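Local coordinates for 182aa long hypothetical protein (Pyrococcus horikoshii, PDB 2GAN), which is of unknown function but, as a member of the GNAT family, probably transfers an acetyl group from acetyl-CoA to an acceptor that remains to be identified, at residues 63-68 with 108-113; 68-73 with 132-137. All coordinates share one frame; numbering follows the deposited sequence.

Contact 1: 63-68 with 108-113; sequences SQEFDE and LIEFFV. With SO4 (sulfate ion), chain D.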
ATOM      1  N   SER A  63      21.107   1.841  18.569  1.00 26.35           N
ATOM      2  CA  SER A  63      21.774   1.863  19.877  1.00 28.87           C
ATOM      3  C   SER A  63      20.955   1.347  21.061  1.00 28.47           C
ATOM      4  O   SER A  63      21.454   0.580  21.887  1.00 29.96           O
ATOM      5  CB  SER A  63      22.236   3.286  20.206  1.00 28.44           C
ATOM      6  OG  SER A  63      23.202   3.733  19.278  1.00 36.01           O
ATOM      7  N   GLN A  64      19.701   1.770  21.146  1.00 28.00           N
ATOM      8  CA  GLN A  64      18.849   1.385  22.267  1.00 29.15           C
ATOM      9  C   GLN A  64      17.678   0.460  21.944  1.00 29.09           C
ATOM     10  O   GLN A  64      17.598  -0.650  22.459  1.00 32.85           O
ATOM     11  CB  GLN A  64      18.294   2.642  22.925  1.00 29.39           C
ATOM     12  CG  GLN A  64      19.335   3.719  23.129  1.00 33.15           C
ATOM     13  CD  GLN A  64      20.329   3.368  24.214  1.00 34.64           C
ATOM     14  OE1 GLN A  64      21.470   3.830  24.201  1.00 38.32           O
ATOM     15  NE2 GLN A  64      19.897   2.557  25.168  1.00 33.93           N
ATOM     16  N   GLU A  65      16.767   0.926  21.100  1.00 26.88           N
ATOM     17  CA  GLU A  65      15.574   0.168  20.756  1.00 26.65           C
ATOM     18  C   GLU A  65      15.752  -1.290  20.334  1.00 25.04           C
ATOM     19  O   GLU A  65      15.183  -2.182  20.953  1.00 24.42           O
ATOM     20  CB  GLU A  65      14.771   0.938  19.699  1.00 27.58           C
ATOM     21  CG  GLU A  65      13.474   0.265  19.265  1.00 30.63           C
ATOM     22  CD  GLU A  65      12.472   1.255  18.695  1.00 33.01           C
ATOM     23  OE1 GLU A  65      11.657   0.864  17.831  1.00 30.79           O
ATOM     24  OE2 GLU A  65      12.490   2.430  19.128  1.00 35.03           O
ATOM     25  N   PHE A  66      16.539  -1.544  19.298  1.00 26.49           N
ATOM     26  CA  PHE A  66      16.735  -2.917  18.816  1.00 27.07           C
ATOM     27  C   PHE A  66      17.486  -3.830  19.796  1.00 27.27           C
ATOM     28  O   PHE A  66      18.566  -3.485  20.280  1.00 27.03           O
ATOM     29  CB  PHE A  66      17.471  -2.889  17.470  1.00 27.01           C
ATOM     30  CG  PHE A  66      16.716  -2.178  16.373  1.00 27.02           C
ATOM     31  CD1 PHE A  66      17.358  -1.832  15.187  1.00 27.12           C
ATOM     32  CD2 PHE A  66      15.363  -1.862  16.518  1.00 26.32           C
ATOM     33  CE1 PHE A  66      16.673  -1.178  14.162  1.00 25.16           C
ATOM     34  CE2 PHE A  66      14.664  -1.208  15.497  1.00 26.05           C
ATOM     35  CZ  PHE A  66      15.321  -0.868  14.319  1.00 25.61           C
ATOM     36  N   ASP A  67      16.913  -4.992  20.096  1.00 26.48           N
ATOM     37  CA  ASP A  67      17.565  -5.942  21.001  1.00 24.82           C
ATOM     38  C   ASP A  67      18.381  -6.937  20.169  1.00 25.71           C
ATOM     39  O   ASP A  67      19.391  -7.477  20.633  1.00 22.80           O
ATOM     40  CB  ASP A  67      16.526  -6.672  21.862  1.00 24.97           C
ATOM     41  CG  ASP A  67      15.862  -5.753  22.886  1.00 27.10           C
ATOM     42  OD1 ASP A  67      16.586  -5.016  23.598  1.00 28.46           O
ATOM     43  OD2 ASP A  67      14.618  -5.769  22.987  1.00 25.62           O
ATOM     44  N   GLU A  68      17.928  -7.167  18.935  1.00 23.69           N
ATOM     45  CA  GLU A  68      18.601  -8.045  17.988  1.00 22.13           C
ATOM     46  C   GLU A  68      18.312  -7.552  16.577  1.00 21.60           C
ATOM     47  O   GLU A  68      17.160  -7.281  16.231  1.00 21.89           O
ATOM     48  CB  GLU A  68      18.119  -9.487  18.138  1.00 22.46           C
ATOM     49  CG  GLU A  68      18.417 -10.081  19.492  1.00 22.06           C
ATOM     50  CD  GLU A  68      18.085 -11.564  19.582  1.00 24.08           C
ATOM     51  OE1 GLU A  68      18.293 -12.139  20.667  1.00 28.16           O
ATOM     52  OE2 GLU A  68      17.621 -12.157  18.588  1.00 22.66           O
ATOM     53  N   LEU A 108       8.304  -7.842  19.643  1.00 21.19           N
ATOM     54  CA  LEU A 108       8.122  -6.899  18.543  1.00 19.54           C
ATOM     55  C   LEU A 108       9.047  -7.124  17.350  1.00 19.68           C
ATOM     56  O   LEU A 108      10.248  -7.319  17.508  1.00 16.14           O
ATOM     57  CB  LEU A 108       8.330  -5.470  19.054  1.00 19.83           C
ATOM     58  CG  LEU A 108       7.212  -4.705  19.756  1.00 19.64           C
ATOM     59  CD1 LEU A 108       6.276  -5.631  20.478  1.00 16.72           C
ATOM     60  CD2 LEU A 108       7.829  -3.691  20.698  1.00 17.88           C
ATOM     61  N   ILE A 109       8.468  -7.097  16.153  1.00 18.54           N
ATOM     62  CA  ILE A 109       9.230  -7.233  14.923  1.00 18.01           C
ATOM     63  C   ILE A 109       9.084  -5.903  14.203  1.00 18.13           C
ATOM     64  O   ILE A 109       7.989  -5.353  14.137  1.00 19.38           O
ATOM     65  CB  ILE A 109       8.669  -8.353  14.020  1.00 20.18           C
ATOM     66  CG1 ILE A 109       9.073  -9.722  14.592  1.00 19.99           C
ATOM     67  CG2 ILE A 109       9.166  -8.167  12.576  1.00 18.49           C
ATOM     68  CD1 ILE A 109       8.461 -10.914  13.876  1.00 22.08           C
ATOM     69  N   GLU A 110      10.185  -5.378  13.686  1.00 17.89           N
ATOM     70  CA  GLU A 110      10.153  -4.113  12.966  1.00 18.90           C
ATOM     71  C   GLU A 110      11.405  -3.992  12.113  1.00 17.65           C
ATOM     72  O   GLU A 110      12.211  -4.930  12.042  1.00 16.25           O
ATOM     73  CB  GLU A 110      10.037  -2.934  13.954  1.00 22.95           C
ATOM     74  CG  GLU A 110      11.123  -2.832  15.019  1.00 27.36           C
ATOM     75  CD  GLU A 110      10.756  -1.870  16.167  1.00 31.82           C
ATOM     76  OE1 GLU A 110      11.672  -1.423  16.884  1.00 32.33           O
ATOM     77  OE2 GLU A 110       9.560  -1.567  16.366  1.00 34.02           O
ATOM     78  N   PHE A 111      11.557  -2.858  11.435  1.00 17.10           N
ATOM     79  CA  PHE A 111      12.734  -2.643  10.598  1.00 17.11           C
ATOM     80  C   PHE A 111      12.868  -3.803   9.609  1.00 15.28           C
ATOM     81  O   PHE A 111      13.969  -4.291   9.352  1.00 14.90           O
ATOM     82  CB  PHE A 111      13.968  -2.566  11.499  1.00 15.76           C
ATOM     83  CG  PHE A 111      15.118  -1.826  10.897  1.00 15.76           C
ATOM     84  CD1 PHE A 111      16.306  -2.482  10.608  1.00 19.90           C
ATOM     85  CD2 PHE A 111      15.044  -0.453  10.693  1.00 18.74           C
ATOM     86  CE1 PHE A 111      17.411  -1.782  10.131  1.00 22.15           C
ATOM     87  CE2 PHE A 111      16.138   0.259  10.218  1.00 16.77           C
ATOM     88  CZ  PHE A 111      17.323  -0.400   9.940  1.00 19.16           C
ATOM     89  N   PHE A 112      11.726  -4.234   9.073  1.00 16.29           N
ATOM     90  CA  PHE A 112      11.645  -5.344   8.124  1.00 16.68           C
ATOM     91  C   PHE A 112      11.573  -4.801   6.708  1.00 16.04           C
ATOM     92  O   PHE A 112      10.548  -4.273   6.303  1.00 15.24           O
ATOM     93  CB  PHE A 112      10.380  -6.164   8.390  1.00 16.99           C
ATOM     94  CG  PHE A 112      10.153  -7.297   7.415  1.00 16.53           C
ATOM     95  CD1 PHE A 112       8.856  -7.678   7.070  1.00 20.07           C
ATOM     96  CD2 PHE A 112      11.217  -8.006   6.874  1.00 18.14           C
ATOM     97  CE1 PHE A 112       8.617  -8.748   6.203  1.00 19.60           C
ATOM     98  CE2 PHE A 112      10.990  -9.083   6.002  1.00 21.86           C
ATOM     99  CZ  PHE A 112       9.685  -9.450   5.668  1.00 18.72           C
ATOM    100  N   VAL A 113      12.647  -4.946   5.948  1.00 18.29           N
ATOM    101  CA  VAL A 113      12.630  -4.447   4.593  1.00 20.57           C
ATOM    102  C   VAL A 113      13.461  -5.313   3.676  1.00 20.33           C
ATOM    103  O   VAL A 113      14.193  -6.189   4.128  1.00 22.36           O
ATOM    104  CB  VAL A 113      13.154  -2.996   4.538  1.00 20.28           C
ATOM    105  CG1 VAL A 113      14.655  -2.994   4.276  1.00 21.93           C
ATOM    106  CG2 VAL A 113      12.395  -2.223   3.486  1.00 26.50           C
TER
HETATM  107  S   SO4 D1202       9.579   0.298  11.279  1.00 47.81           S
HETATM  108  O1  SO4 D1202       9.764  -0.031   9.852  1.00 47.31           O
HETATM  109  O2  SO4 D1202       8.325  -0.306  11.783  1.00 46.08           O
HETATM  110  O3  SO4 D1202       9.511   1.764  11.417  1.00 49.72           O
HETATM  111  O4  SO4 D1202      10.709  -0.232  12.057  1.00 45.96           O
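F66 reaches strand 106-114 from the end of helix 47-65 and meets two successive residues there. Its CZ lies 3.6 Å from CB of F111, while its CE1 stands over one face of the F111 ring, displaced toward the rim. The two rings meet obliquely, with centroids 5.0 Å apart and planes at 54°. At its edge the F66 ring meets E110, whose OE1 lies in the ring plane, 3.3 Å from CE2 of F66. The same oxygen comes within 2.5 Å of E65 OE1, the carboxylate planes being turned obliquely to each other. E65 gets there by an extended chain whose CG is anti to the backbone N (chi1 -179°). An alanine in place of F66 would be likely to open a gap beneath the F111 ring and deprive the E110 carboxylate of its aromatic neighbour. F111 has left-handed backbone angles, and its N donates to O4 of the sulfate at 2.8 Å, a bent bond; R61 of helix 47-65 also hydrogen-bonds this ion, which probably comes from the crystallisation liquor. The distortion at F111 is consistent with the irregular fourth strand of GNAT folds, beside which acetyl-CoA binds. Y54 and L58 of helix 47-65 also pack on F111, and A83 of strand 78-85 touches F66, so the contact fills the space between that helix and the central sheet.

Contact 2: 68-73 with 132-137; sequences ELYTYQ and VKRLRS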
ATOM      1  N   GLU A  68      17.928  -7.167  18.935  1.00 23.69           N
ATOM      2  CA  GLU A  68      18.601  -8.045  17.988  1.00 22.13           C
ATOM      3  C   GLU A  68      18.312  -7.552  16.577  1.00 21.60           C
ATOM      4  O   GLU A  68      17.160  -7.281  16.231  1.00 21.89           O
ATOM      5  CB  GLU A  68      18.119  -9.487  18.138  1.00 22.46           C
ATOM      6  CG  GLU A  68      18.417 -10.081  19.492  1.00 22.06           C
ATOM      7  CD  GLU A  68      18.085 -11.564  19.582  1.00 24.08           C
ATOM      8  OE1 GLU A  68      18.293 -12.139  20.667  1.00 28.16           O
ATOM      9  OE2 GLU A  68      17.621 -12.157  18.588  1.00 22.66           O
ATOM     10  N   LEU A  69      19.365  -7.410  15.777  1.00 19.83           N
ATOM     11  CA  LEU A  69      19.233  -6.962  14.395  1.00 19.39           C
ATOM     12  C   LEU A  69      19.733  -8.056  13.461  1.00 18.10           C
ATOM     13  O   LEU A  69      20.853  -8.540  13.595  1.00 16.81           O
ATOM     14  CB  LEU A  69      20.052  -5.689  14.150  1.00 20.80           C
ATOM     15  CG  LEU A  69      20.160  -5.276  12.669  1.00 21.47           C
ATOM     16  CD1 LEU A  69      18.761  -4.982  12.132  1.00 20.43           C
ATOM     17  CD2 LEU A  69      21.056  -4.054  12.514  1.00 22.01           C
ATOM     18  N   TYR A  70      18.898  -8.437  12.508  1.00 19.41           N
ATOM     19  CA  TYR A  70      19.266  -9.465  11.561  1.00 20.19           C
ATOM     20  C   TYR A  70      19.251  -8.881  10.165  1.00 20.86           C
ATOM     21  O   TYR A  70      18.483  -7.968   9.872  1.00 23.18           O
ATOM     22  CB  TYR A  70      18.301 -10.647  11.676  1.00 20.38           C
ATOM     23  CG  TYR A  70      18.451 -11.408  12.972  1.00 20.17           C
ATOM     24  CD1 TYR A  70      19.463 -12.352  13.135  1.00 21.18           C
ATOM     25  CD2 TYR A  70      17.592 -11.174  14.045  1.00 20.00           C
ATOM     26  CE1 TYR A  70      19.617 -13.050  14.338  1.00 21.58           C
ATOM     27  CE2 TYR A  70      17.737 -11.865  15.248  1.00 22.66           C
ATOM     28  CZ  TYR A  70      18.751 -12.802  15.389  1.00 23.01           C
ATOM     29  OH  TYR A  70      18.885 -13.486  16.581  1.00 24.08           O
ATOM     30  N   THR A  71      20.131  -9.378   9.307  1.00 20.55           N
ATOM     31  CA  THR A  71      20.183  -8.880   7.946  1.00 22.52           C
ATOM     32  C   THR A  71      20.392 -10.038   7.015  1.00 23.86           C
ATOM     33  O   THR A  71      20.913 -11.080   7.408  1.00 25.97           O
ATOM     34  CB  THR A  71      21.381  -7.937   7.709  1.00 22.54           C
ATOM     35  OG1 THR A  71      22.596  -8.682   7.863  1.00 19.84           O
ATOM     36  CG2 THR A  71      21.366  -6.775   8.680  1.00 22.49           C
ATOM     37  N   TYR A  72      19.976  -9.860   5.773  1.00 24.31           N
ATOM     38  CA  TYR A  72      20.210 -10.888   4.786  1.00 23.54           C
ATOM     39  C   TYR A  72      21.333 -10.270   3.982  1.00 22.18           C
ATOM     40  O   TYR A  72      21.216  -9.146   3.493  1.00 23.04           O
ATOM     41  CB  TYR A  72      18.980 -11.134   3.913  1.00 22.34           C
ATOM     42  CG  TYR A  72      19.126 -12.359   3.027  1.00 23.87           C
ATOM     43  CD1 TYR A  72      19.760 -12.279   1.789  1.00 22.74           C
ATOM     44  CD2 TYR A  72      18.654 -13.607   3.446  1.00 24.29           C
ATOM     45  CE1 TYR A  72      19.919 -13.407   0.984  1.00 25.71           C
ATOM     46  CE2 TYR A  72      18.810 -14.744   2.656  1.00 25.13           C
ATOM     47  CZ  TYR A  72      19.443 -14.638   1.426  1.00 27.40           C
ATOM     48  OH  TYR A  72      19.604 -15.762   0.647  1.00 27.74           O
ATOM     49  N   GLN A  73      22.447 -10.980   3.892  1.00 22.35           N
ATOM     50  CA  GLN A  73      23.582 -10.472   3.151  1.00 22.65           C
ATOM     51  C   GLN A  73      23.949 -11.391   2.003  1.00 23.98           C
ATOM     52  O   GLN A  73      23.780 -12.613   2.074  1.00 22.53           O
ATOM     53  CB  GLN A  73      24.794 -10.300   4.074  1.00 23.85           C
ATOM     54  CG  GLN A  73      24.575  -9.321   5.227  1.00 26.93           C
ATOM     55  CD  GLN A  73      25.846  -9.027   6.016  1.00 29.26           C
ATOM     56  OE1 GLN A  73      25.796  -8.435   7.103  1.00 30.06           O
ATOM     57  NE2 GLN A  73      26.993  -9.433   5.471  1.00 29.48           N
ATOM     58  N   VAL A 132      10.152 -14.697  13.355  1.00 19.73           N
ATOM     59  CA  VAL A 132       9.052 -15.259  14.100  1.00 18.71           C
ATOM     60  C   VAL A 132       9.553 -16.396  14.983  1.00 22.61           C
ATOM     61  O   VAL A 132       9.198 -16.476  16.168  1.00 20.64           O
ATOM     62  CB  VAL A 132       7.959 -15.762  13.153  1.00 20.21           C
ATOM     63  CG1 VAL A 132       6.964 -16.612  13.913  1.00 18.38           C
ATOM     64  CG2 VAL A 132       7.261 -14.568  12.504  1.00 16.74           C
ATOM     65  N   LYS A 133      10.389 -17.271  14.425  1.00 23.90           N
ATOM     66  CA  LYS A 133      10.923 -18.392  15.209  1.00 25.07           C
ATOM     67  C   LYS A 133      11.866 -17.938  16.323  1.00 25.04           C
ATOM     68  O   LYS A 133      11.834 -18.483  17.429  1.00 26.04           O
ATOM     69  CB  LYS A 133      11.636 -19.400  14.301  1.00 26.05           C
ATOM     70  CG  LYS A 133      10.692 -20.463  13.749  1.00 31.40           C
ATOM     71  CD  LYS A 133      11.335 -21.322  12.667  1.00 33.46           C
ATOM     72  CE  LYS A 133      10.287 -22.210  12.000  1.00 34.57           C
ATOM     73  NZ  LYS A 133      10.767 -22.758  10.701  1.00 37.27           N
ATOM     74  N   ARG A 134      12.697 -16.942  16.043  1.00 23.11           N
ATOM     75  CA  ARG A 134      13.610 -16.455  17.060  1.00 23.25           C
ATOM     76  C   ARG A 134      12.794 -15.991  18.267  1.00 23.73           C
ATOM     77  O   ARG A 134      13.066 -16.388  19.395  1.00 21.99           O
ATOM     78  CB  ARG A 134      14.455 -15.308  16.510  1.00 25.51           C
ATOM     79  CG  ARG A 134      15.328 -14.614  17.544  1.00 26.25           C
ATOM     80  CD  ARG A 134      16.287 -15.574  18.222  1.00 26.79           C
ATOM     81  NE  ARG A 134      17.092 -14.862  19.210  1.00 26.84           N
ATOM     82  CZ  ARG A 134      17.920 -15.444  20.067  1.00 25.58           C
ATOM     83  NH1 ARG A 134      18.064 -16.759  20.071  1.00 27.39           N
ATOM     84  NH2 ARG A 134      18.600 -14.709  20.926  1.00 24.03           N
ATOM     85  N   LEU A 135      11.781 -15.165  18.026  1.00 24.29           N
ATOM     86  CA  LEU A 135      10.951 -14.685  19.120  1.00 24.14           C
ATOM     87  C   LEU A 135      10.312 -15.849  19.869  1.00 25.33           C
ATOM     88  O   LEU A 135      10.349 -15.892  21.097  1.00 22.92           O
ATOM     89  CB  LEU A 135       9.876 -13.734  18.602  1.00 22.82           C
ATOM     90  CG  LEU A 135      10.393 -12.333  18.255  1.00 19.84           C
ATOM     91  CD1 LEU A 135       9.251 -11.519  17.708  1.00 17.39           C
ATOM     92  CD2 LEU A 135      10.989 -11.656  19.498  1.00 19.69           C
ATOM     93  N   ARG A 136       9.741 -16.796  19.128  1.00 26.22           N
ATOM     94  CA  ARG A 136       9.120 -17.961  19.744  1.00 28.22           C
ATOM     95  C   ARG A 136      10.099 -18.692  20.658  1.00 27.39           C
ATOM     96  O   ARG A 136       9.765 -19.034  21.787  1.00 26.04           O
ATOM     97  CB  ARG A 136       8.588 -18.920  18.668  1.00 29.82           C
ATOM     98  CG  ARG A 136       7.215 -18.533  18.138  1.00 34.99           C
ATOM     99  CD  ARG A 136       6.775 -19.420  16.986  1.00 39.05           C
ATOM    100  NE  ARG A 136       6.768 -20.846  17.323  1.00 42.97           N
ATOM    101  CZ  ARG A 136       5.836 -21.454  18.057  1.00 43.46           C
ATOM    102  NH1 ARG A 136       4.810 -20.771  18.551  1.00 43.70           N
ATOM    103  NH2 ARG A 136       5.929 -22.757  18.288  1.00 44.90           N
ATOM    104  N   SER A 137      11.316 -18.913  20.182  1.00 27.78           N
ATOM    105  CA  SER A 137      12.305 -19.613  20.989  1.00 29.07           C
ATOM    106  C   SER A 137      12.627 -18.822  22.249  1.00 30.11           C
ATOM    107  O   SER A 137      13.301 -19.326  23.141  1.00 30.94           O
ATOM    108  CB  SER A 137      13.587 -19.821  20.190  1.00 29.06           C
ATOM    109  OG  SER A 137      14.274 -18.593  20.051  1.00 33.60           O
TER
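The guanidinium of R134 receives E68 at its edge, with E68 OE1 in its plane, whereas Y70 OH approaches obliquely. Carboxylate and guanidinium are nearly coplanar, 30° apart, and the grip is side-on through NE and NH2. R134 NH2 donates to E68 OE1 at 2.6 Å along an almost straight line (170°). R134 NE reaches E68 OE2 at 2.8 Å on its syn lone pair, somewhat tilted from the guanidinium plane. The Y70 ring meets the R134 CG obliquely, and its far end serves the acid instead: Y70 OH donates to E68 OE2 at 2.7 Å from above the carboxylate plane. A bend at chi2 (58°) turns the otherwise extended R134 side chain from the helix toward strand 68-74. Around this pair, L84 of strand 78-85 touches E68, Y70 and R134, and F130 of helix 123-137 meets the Y70 ring edge-to-face. Y86 adds a hydrogen bond to E68 OE1, so each carboxylate oxygen has two partners. Such a set would probably keep the buried E68 ionised and fix its rotation, joining strand 68-74 to helix 123-137 through a charged pair set beside apolar side chains such as L84.

Helix 47-65 ends at the turn that opens strand 68-74, and from this turn the two contacts diverge, sharing E68. Contact 1 closes a loop when the chain, having run through strand 78-85, returns in strand 106-114; contact 2 closes only after helix 123-137 has followed. The segments therefore alternate along the chain, and the contacts cross instead of nesting. One joins helix 47-65 to the sheet, the other binds helix 123-137 to the opposite face. Apolar side chains connect them: F111 CD1 lies 3.8 Å from L69 CD1, and I109 CG1 lies 3.6 Å from L135 CD1, so that the two contacts are in direct touch through the sheet.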